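Local structure of CutA1 (Shewanella, 3AHP) at residues Y2-P14 and H79-I92. The protein is a trimeric CutA1 protein of the GlnB-like clan, probably involved in tolerance of divalent metal ions. Numbering follows the deposited sequence.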
ATOM      1  N   TYR B   2      -5.868  12.694 -12.373  1.00 67.36           N
ATOM      2  CA  TYR B   2      -4.432  12.301 -12.478  1.00 67.86           C
ATOM      3  C   TYR B   2      -4.164  11.606 -13.812  1.00 67.10           C
ATOM      4  O   TYR B   2      -5.004  10.845 -14.298  1.00 67.68           O
ATOM      5  CB  TYR B   2      -4.040  11.372 -11.318  1.00 68.22           C
ATOM      6  CG  TYR B   2      -3.874  12.073  -9.983  1.00 69.44           C
ATOM      7  CD1 TYR B   2      -4.712  11.772  -8.902  1.00 69.34           C
ATOM      8  CD2 TYR B   2      -2.888  13.046  -9.803  1.00 72.14           C
ATOM      9  CE1 TYR B   2      -4.578  12.431  -7.679  1.00 69.29           C
ATOM     10  CE2 TYR B   2      -2.745  13.715  -8.584  1.00 72.31           C
ATOM     11  CZ  TYR B   2      -3.590  13.398  -7.532  1.00 70.36           C
ATOM     12  OH  TYR B   2      -3.443  14.050  -6.339  1.00 67.40           O
ATOM     13  N   LYS B   3      -2.993  11.868 -14.399  1.00 65.30           N
ATOM     14  CA  LYS B   3      -2.420  10.973 -15.415  1.00 62.46           C
ATOM     15  C   LYS B   3      -0.896  10.793 -15.259  1.00 58.70           C
ATOM     16  O   LYS B   3      -0.119  11.350 -16.032  1.00 58.51           O
ATOM     17  CB  LYS B   3      -2.780  11.454 -16.828  1.00 63.67           C
ATOM     18  CG  LYS B   3      -2.494  10.436 -17.939  1.00 67.38           C
ATOM     19  CD  LYS B   3      -3.559   9.334 -18.013  1.00 70.73           C
ATOM     20  CE  LYS B   3      -3.704   8.795 -19.446  1.00 71.41           C
ATOM     21  NZ  LYS B   3      -4.885   7.896 -19.605  1.00 67.26           N
ATOM     22  N   PRO B   4      -0.474   9.973 -14.279  1.00 54.51           N
ATOM     23  CA  PRO B   4       0.933   9.777 -13.892  1.00 51.77           C
ATOM     24  C   PRO B   4       1.808   9.024 -14.920  1.00 48.85           C
ATOM     25  O   PRO B   4       1.281   8.289 -15.752  1.00 46.70           O
ATOM     26  CB  PRO B   4       0.818   8.967 -12.598  1.00 52.36           C
ATOM     27  CG  PRO B   4      -0.513   8.281 -12.690  1.00 51.87           C
ATOM     28  CD  PRO B   4      -1.402   9.216 -13.420  1.00 52.99           C
ATOM     29  N   GLU B   5       3.130   9.223 -14.857  1.00 46.87           N
ATOM     30  CA  GLU B   5       4.093   8.455 -15.668  1.00 45.26           C
ATOM     31  C   GLU B   5       4.046   7.010 -15.228  1.00 42.54           C
ATOM     32  O   GLU B   5       4.235   6.089 -16.029  1.00 42.72           O
ATOM     33  CB  GLU B   5       5.540   8.929 -15.441  1.00 47.15           C
ATOM     34  CG  GLU B   5       5.858  10.364 -15.808  1.00 53.61           C
ATOM     35  CD  GLU B   5       5.594  10.646 -17.265  1.00 62.01           C
ATOM     36  OE1 GLU B   5       4.558  10.166 -17.774  1.00 63.63           O
ATOM     37  OE2 GLU B   5       6.401  11.363 -17.891  1.00 64.38           O
ATOM     38  N   GLN B   6       3.931   6.831 -13.917  1.00 38.64           N
ATOM     39  CA  GLN B   6       4.174   5.549 -13.304  1.00 34.77           C
ATOM     40  C   GLN B   6       3.071   5.163 -12.343  1.00 32.60           C
ATOM     41  O   GLN B   6       2.419   6.039 -11.758  1.00 32.15           O
ATOM     42  CB  GLN B   6       5.516   5.557 -12.599  1.00 35.23           C
ATOM     43  CG  GLN B   6       6.676   5.709 -13.555  1.00 35.32           C
ATOM     44  CD  GLN B   6       7.783   6.539 -12.981  1.00 33.97           C
ATOM     45  OE1 GLN B   6       7.541   7.540 -12.310  1.00 34.24           O
ATOM     46  NE2 GLN B   6       9.013   6.107 -13.204  1.00 35.33           N
ATOM     47  N   LEU B   7       2.840   3.852 -12.218  1.00 28.66           N
ATOM     48  CA  LEU B   7       1.827   3.334 -11.313  1.00 24.84           C
ATOM     49  C   LEU B   7       2.399   2.462 -10.218  1.00 23.09           C
ATOM     50  O   LEU B   7       3.405   1.799 -10.397  1.00 21.72           O
ATOM     51  CB  LEU B   7       0.768   2.545 -12.068  1.00 25.12           C
ATOM     52  CG  LEU B   7       0.086   3.213 -13.256  1.00 24.22           C
ATOM     53  CD1 LEU B   7      -0.498   2.151 -14.171  1.00 14.35           C
ATOM     54  CD2 LEU B   7      -0.970   4.221 -12.796  1.00 22.42           C
ATOM     55  N   LEU B   8       1.701   2.445  -9.089  1.00 23.23           N
ATOM     56  CA  LEU B   8       1.771   1.347  -8.139  1.00 21.98           C
ATOM     57  C   LEU B   8       0.523   0.476  -8.244  1.00 20.28           C
ATOM     58  O   LEU B   8      -0.588   0.947  -8.064  1.00 19.95           O
ATOM     59  CB  LEU B   8       1.911   1.913  -6.728  1.00 23.42           C
ATOM     60  CG  LEU B   8       2.185   0.961  -5.568  1.00 22.80           C
ATOM     61  CD1 LEU B   8       3.428   0.172  -5.839  1.00 21.67           C
ATOM     62  CD2 LEU B   8       2.269   1.736  -4.247  1.00 22.44           C
ATOM     63  N   ILE B   9       0.725  -0.796  -8.567  1.00 20.64           N
ATOM     64  CA  ILE B   9      -0.367  -1.758  -8.718  1.00 19.68           C
ATOM     65  C   ILE B   9      -0.419  -2.710  -7.536  1.00 19.22           C
ATOM     66  O   ILE B   9       0.614  -3.239  -7.109  1.00 17.14           O
ATOM     67  CB  ILE B   9      -0.208  -2.588  -9.998  1.00 19.31           C
ATOM     68  CG1 ILE B   9      -0.363  -1.684 -11.219  1.00 21.15           C
ATOM     69  CG2 ILE B   9      -1.231  -3.738 -10.028  1.00 19.14           C
ATOM     70  CD1 ILE B   9      -0.214  -2.415 -12.547  1.00 25.70           C
ATOM     71  N   PHE B  10      -1.617  -2.907  -6.995  1.00 19.16           N
ATOM     72  CA  PHE B  10      -1.816  -3.894  -5.933  1.00 19.65           C
ATOM     73  C   PHE B  10      -2.588  -5.055  -6.498  1.00 19.83           C
ATOM     74  O   PHE B  10      -3.571  -4.868  -7.215  1.00 20.81           O
ATOM     75  CB  PHE B  10      -2.597  -3.313  -4.747  1.00 19.30           C
ATOM     76  CG  PHE B  10      -1.889  -2.220  -4.032  1.00 17.85           C
ATOM     77  CD1 PHE B  10      -1.997  -0.903  -4.467  1.00 20.57           C
ATOM     78  CD2 PHE B  10      -1.106  -2.497  -2.926  1.00 15.69           C
ATOM     79  CE1 PHE B  10      -1.306   0.127  -3.805  1.00 19.87           C
ATOM     80  CE2 PHE B  10      -0.436  -1.485  -2.259  1.00 14.07           C
ATOM     81  CZ  PHE B  10      -0.524  -0.171  -2.708  1.00 13.91           C
ATOM     82  N   THR B  11      -2.192  -6.254  -6.109  1.00 20.67           N
ATOM     83  CA  THR B  11      -2.911  -7.448  -6.518  1.00 22.30           C
ATOM     84  C   THR B  11      -2.586  -8.579  -5.561  1.00 21.65           C
ATOM     85  O   THR B  11      -1.895  -8.388  -4.592  1.00 23.58           O
ATOM     86  CB  THR B  11      -2.589  -7.843  -7.979  1.00 21.69           C
ATOM     87  OG1 THR B  11      -3.446  -8.912  -8.378  1.00 26.34           O
ATOM     88  CG2 THR B  11      -1.158  -8.283  -8.125  1.00 20.01           C
ATOM     89  N   THR B  12      -3.065  -9.768  -5.853  1.00 23.71           N
ATOM     90  CA  THR B  12      -3.178 -10.795  -4.839  1.00 23.85           C
ATOM     91  C   THR B  12      -3.143 -12.122  -5.564  1.00 23.43           C
ATOM     92  O   THR B  12      -3.635 -12.208  -6.668  1.00 24.62           O
ATOM     93  CB  THR B  12      -4.521 -10.633  -4.099  1.00 24.47           C
ATOM     94  OG1 THR B  12      -4.293 -10.414  -2.701  1.00 23.11           O
ATOM     95  CG2 THR B  12      -5.410 -11.829  -4.329  1.00 24.94           C
ATOM     96  N   CYS B  13      -2.458 -13.114  -5.012  1.00 24.63           N
ATOM     97  CA  CYS B  13      -2.484 -14.459  -5.569  1.00 25.95           C
ATOM     98  C   CYS B  13      -2.883 -15.462  -4.509  1.00 26.29           C
ATOM     99  O   CYS B  13      -2.629 -15.230  -3.338  1.00 27.28           O
ATOM    100  CB  CYS B  13      -1.115 -14.825  -6.130  1.00 27.61           C
ATOM    101  SG  CYS B  13      -0.717 -14.028  -7.690  1.00 30.63           S
ATOM    102  N   PRO B  14      -3.471 -16.606  -4.918  1.00 28.07           N
ATOM    103  CA  PRO B  14      -3.975 -17.598  -3.956  1.00 28.95           C
ATOM    104  C   PRO B  14      -2.881 -18.280  -3.158  1.00 30.41           C
ATOM    105  O   PRO B  14      -3.147 -18.773  -2.074  1.00 33.16           O
ATOM    106  CB  PRO B  14      -4.686 -18.614  -4.841  1.00 27.31           C
ATOM    107  CG  PRO B  14      -5.099 -17.834  -6.026  1.00 26.58           C
ATOM    108  CD  PRO B  14      -3.936 -16.914  -6.279  1.00 28.06           C
ATOM    109  N   HIS B  79      -3.429 -15.532 -13.649  1.00 22.24           N
ATOM    110  CA  HIS B  79      -4.154 -15.742 -12.413  1.00 23.23           C
ATOM    111  C   HIS B  79      -5.237 -16.806 -12.590  1.00 24.31           C
ATOM    112  O   HIS B  79      -5.892 -16.863 -13.634  1.00 23.24           O
ATOM    113  CB  HIS B  79      -4.787 -14.423 -11.973  1.00 23.39           C
ATOM    114  CG  HIS B  79      -5.193 -14.392 -10.534  1.00 27.01           C
ATOM    115  ND1 HIS B  79      -4.467 -13.725  -9.570  1.00 26.57           N
ATOM    116  CD2 HIS B  79      -6.262 -14.927  -9.898  1.00 24.31           C
ATOM    117  CE1 HIS B  79      -5.080 -13.836  -8.407  1.00 20.36           C
ATOM    118  NE2 HIS B  79      -6.170 -14.559  -8.579  1.00 24.17           N
ATOM    119  N   PRO B  80      -5.472 -17.615 -11.541  1.00 25.02           N
ATOM    120  CA  PRO B  80      -6.431 -18.706 -11.707  1.00 24.52           C
ATOM    121  C   PRO B  80      -7.885 -18.267 -11.635  1.00 26.04           C
ATOM    122  O   PRO B  80      -8.738 -18.962 -12.185  1.00 26.69           O
ATOM    123  CB  PRO B  80      -6.107 -19.683 -10.567  1.00 23.71           C
ATOM    124  CG  PRO B  80      -5.112 -19.029  -9.703  1.00 25.28           C
ATOM    125  CD  PRO B  80      -4.533 -17.837 -10.428  1.00 25.55           C
ATOM    126  N   TYR B  81      -8.170 -17.143 -10.967  1.00 25.96           N
ATOM    127  CA  TYR B  81      -9.539 -16.629 -10.882  1.00 25.37           C
ATOM    128  C   TYR B  81      -9.904 -15.745 -12.084  1.00 25.46           C
ATOM    129  O   TYR B  81      -9.076 -14.995 -12.581  1.00 25.76           O
ATOM    130  CB  TYR B  81      -9.764 -15.802  -9.628  1.00 25.21           C
ATOM    131  CG  TYR B  81      -9.372 -16.415  -8.316  1.00 27.61           C
ATOM    132  CD1 TYR B  81      -9.021 -15.591  -7.252  1.00 26.99           C
ATOM    133  CD2 TYR B  81      -9.449 -17.786  -8.096  1.00 31.27           C
ATOM    134  CE1 TYR B  81      -8.677 -16.099  -6.036  1.00 30.80           C
ATOM    135  CE2 TYR B  81      -9.123 -18.323  -6.850  1.00 33.58           C
ATOM    136  CZ  TYR B  81      -8.741 -17.461  -5.821  1.00 38.15           C
ATOM    137  OH  TYR B  81      -8.364 -17.934  -4.575  1.00 41.91           O
ATOM    138  N   GLU B  82     -11.171 -15.789 -12.488  1.00 24.86           N
ATOM    139  CA  GLU B  82     -11.663 -15.004 -13.606  1.00 24.87           C
ATOM    140  C   GLU B  82     -11.483 -13.523 -13.340  1.00 24.77           C
ATOM    141  O   GLU B  82     -11.250 -12.757 -14.260  1.00 25.30           O
ATOM    142  CB  GLU B  82     -13.145 -15.281 -13.833  1.00 24.86           C
ATOM    143  CG  GLU B  82     -13.445 -16.270 -14.921  1.00 30.40           C
ATOM    144  CD  GLU B  82     -14.945 -16.553 -15.052  1.00 37.59           C
ATOM    145  OE1 GLU B  82     -15.308 -17.733 -15.252  1.00 35.03           O
ATOM    146  OE2 GLU B  82     -15.750 -15.597 -14.973  1.00 33.12           O
ATOM    147  N   VAL B  83     -11.684 -13.122 -12.086  1.00 25.03           N
ATOM    148  CA  VAL B  83     -11.722 -11.718 -11.692  1.00 23.53           C
ATOM    149  C   VAL B  83     -10.777 -11.470 -10.506  1.00 22.60           C
ATOM    150  O   VAL B  83     -11.221 -11.325  -9.382  1.00 21.62           O
ATOM    151  CB  VAL B  83     -13.150 -11.321 -11.301  1.00 24.41           C
ATOM    152  CG1 VAL B  83     -13.245  -9.831 -10.960  1.00 25.02           C
ATOM    153  CG2 VAL B  83     -14.121 -11.712 -12.387  1.00 22.68           C
ATOM    154  N   PRO B  84      -9.455 -11.481 -10.754  1.00 23.38           N
ATOM    155  CA  PRO B  84      -8.485 -11.257  -9.683  1.00 22.70           C
ATOM    156  C   PRO B  84      -8.569  -9.838  -9.125  1.00 22.32           C
ATOM    157  O   PRO B  84      -8.953  -8.912  -9.837  1.00 23.05           O
ATOM    158  CB  PRO B  84      -7.134 -11.451 -10.386  1.00 23.25           C
ATOM    159  CG  PRO B  84      -7.449 -11.943 -11.769  1.00 22.36           C
ATOM    160  CD  PRO B  84      -8.808 -11.470 -12.079  1.00 21.88           C
ATOM    161  N   GLU B  85      -8.211  -9.659  -7.860  1.00 21.88           N
ATOM    162  CA  GLU B  85      -7.980  -8.303  -7.361  1.00 19.95           C
ATOM    163  C   GLU B  85      -6.811  -7.689  -8.131  1.00 19.12           C
ATOM    164  O   GLU B  85      -5.748  -8.305  -8.270  1.00 17.08           O
ATOM    165  CB  GLU B  85      -7.687  -8.327  -5.865  1.00 19.66           C
ATOM    166  CG  GLU B  85      -7.140  -7.051  -5.308  1.00 18.47           C
ATOM    167  CD  GLU B  85      -6.924  -7.122  -3.810  1.00 21.29           C
ATOM    168  OE1 GLU B  85      -7.223  -8.179  -3.208  1.00 17.54           O
ATOM    169  OE2 GLU B  85      -6.419  -6.131  -3.240  1.00 21.93           O
ATOM    170  N   PHE B  86      -7.024  -6.493  -8.663  1.00 17.25           N
ATOM    171  CA  PHE B  86      -5.997  -5.849  -9.459  1.00 17.22           C
ATOM    172  C   PHE B  86      -6.312  -4.379  -9.580  1.00 18.69           C
ATOM    173  O   PHE B  86      -7.184  -3.998 -10.357  1.00 18.27           O
ATOM    174  CB  PHE B  86      -5.933  -6.484 -10.844  1.00 17.30           C
ATOM    175  CG  PHE B  86      -4.713  -6.131 -11.628  1.00 14.69           C
ATOM    176  CD1 PHE B  86      -3.526  -6.864 -11.469  1.00 14.71           C
ATOM    177  CD2 PHE B  86      -4.765  -5.119 -12.590  1.00 12.26           C
ATOM    178  CE1 PHE B  86      -2.384  -6.582 -12.267  1.00 16.62           C
ATOM    179  CE2 PHE B  86      -3.655  -4.840 -13.409  1.00 16.80           C
ATOM    180  CZ  PHE B  86      -2.452  -5.581 -13.253  1.00 16.27           C
ATOM    181  N   ILE B  87      -5.647  -3.560  -8.763  1.00 20.29           N
ATOM    182  CA  ILE B  87      -5.878  -2.135  -8.798  1.00 20.47           C
ATOM    183  C   ILE B  87      -4.591  -1.322  -8.889  1.00 22.27           C
ATOM    184  O   ILE B  87      -3.526  -1.722  -8.393  1.00 22.70           O
ATOM    185  CB  ILE B  87      -6.737  -1.640  -7.624  1.00 21.50           C
ATOM    186  CG1 ILE B  87      -5.895  -1.492  -6.362  1.00 22.20           C
ATOM    187  CG2 ILE B  87      -7.938  -2.548  -7.387  1.00 20.31           C
ATOM    188  CD1 ILE B  87      -6.234  -2.499  -5.298  1.00 30.52           C
ATOM    189  N   ALA B  88      -4.712  -0.172  -9.540  1.00 22.71           N
ATOM    190  CA  ALA B  88      -3.617   0.753  -9.689  1.00 23.84           C
ATOM    191  C   ALA B  88      -3.879   2.003  -8.869  1.00 23.61           C
ATOM    192  O   ALA B  88      -4.974   2.558  -8.921  1.00 22.07           O
ATOM    193  CB  ALA B  88      -3.439   1.123 -11.173  1.00 24.01           C
ATOM    194  N   THR B  89      -2.829   2.487  -8.204  1.00 23.71           N
ATOM    195  CA  THR B  89      -2.794   3.833  -7.643  1.00 24.67           C
ATOM    196  C   THR B  89      -1.651   4.651  -8.256  1.00 25.02           C
ATOM    197  O   THR B  89      -0.656   4.088  -8.702  1.00 26.31           O
ATOM    198  CB  THR B  89      -2.634   3.779  -6.121  1.00 25.17           C
ATOM    199  OG1 THR B  89      -1.287   3.425  -5.795  1.00 25.19           O
ATOM    200  CG2 THR B  89      -3.579   2.728  -5.527  1.00 25.32           C
ATOM    201  N   PRO B  90      -1.787   5.988  -8.296  1.00 25.03           N
ATOM    202  CA  PRO B  90      -0.799   6.804  -9.002  1.00 24.62           C
ATOM    203  C   PRO B  90       0.439   7.080  -8.152  1.00 25.79           C
ATOM    204  O   PRO B  90       0.320   7.380  -6.958  1.00 24.46           O
ATOM    205  CB  PRO B  90      -1.554   8.102  -9.245  1.00 25.65           C
ATOM    206  CG  PRO B  90      -2.453   8.208  -8.047  1.00 24.79           C
ATOM    207  CD  PRO B  90      -2.873   6.804  -7.727  1.00 24.36           C
ATOM    208  N   ILE B  91       1.617   6.919  -8.747  1.00 26.22           N
ATOM    209  CA  ILE B  91       2.837   7.433  -8.151  1.00 26.48           C
ATOM    210  C   ILE B  91       3.012   8.879  -8.589  1.00 26.87           C
ATOM    211  O   ILE B  91       3.115   9.148  -9.777  1.00 27.12           O
ATOM    212  CB  ILE B  91       4.064   6.642  -8.609  1.00 26.27           C
ATOM    213  CG1 ILE B  91       4.099   5.267  -7.942  1.00 26.11           C
ATOM    214  CG2 ILE B  91       5.328   7.418  -8.283  1.00 28.19           C
ATOM    215  CD1 ILE B  91       5.136   4.322  -8.527  1.00 22.03           C
ATOM    216  N   ILE B  92       3.020   9.814  -7.644  1.00 28.11           N
ATOM    217  CA  ILE B  92       3.221  11.216  -7.999  1.00 29.00           C
ATOM    218  C   ILE B  92       4.591  11.756  -7.596  1.00 28.86           C
ATOM    219  O   ILE B  92       4.853  12.946  -7.730  1.00 30.21           O
ATOM    220  CB  ILE B  92       2.104  12.136  -7.456  1.00 28.81           C
ATOM    221  CG1 ILE B  92       2.207  12.262  -5.935  1.00 31.47           C
ATOM    222  CG2 ILE B  92       0.733  11.635  -7.885  1.00 29.04           C
ATOM    223  CD1 ILE B  92       0.910  12.655  -5.251  1.00 31.79           C
TER
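Leu-8 and Thr-89 are joined by two backbone hydrogen bonds, Leu-8 N giving its hydrogen to Thr-89 O and Thr-89 N reaching Leu-8 O at 2.7 Å. The pattern recurs at the next hydrogen-bonded pair of this antiparallel ladder, where Phe-10 N meets Ile-87 O and Ile-87 N meets Phe-10 O at 2.9 Å. Leu-8 O accepts a second, weak bond from Thr-89 OG1, 3.4 Å away; a chi1 of 75° keeps the hydroxyl near enough for it. Such pairing joins the first and last strands of the ferredoxin-like fold of CutA1, strand 6-13 lying between 86-94 and 50-64 and bonding to Met-59, Ile-61 and Cys-63 along its other edge. On the helix-covered face, Ile-9 CG2 sits over the Phe-86 ring in a CH-pi contact, 4.0 Å from its centroid. Glu-85 OE1 merely approaches Thr-12 OG1, at 3.7 Å; that hydroxyl bonds weakly to Glu-56, while Glu-85 OE2 forms a salt bridge with Lys-62 of a neighbouring subunit. Where the strands part, the His-79 ring lies beside Thr-12 with Pro-84 CB over one face; an alanine here would probably leave Pro-84 without that ring and open a gap beside Pro-14. Beyond it, Pro-14 CG lies 3.6 Å from Tyr-81 OH.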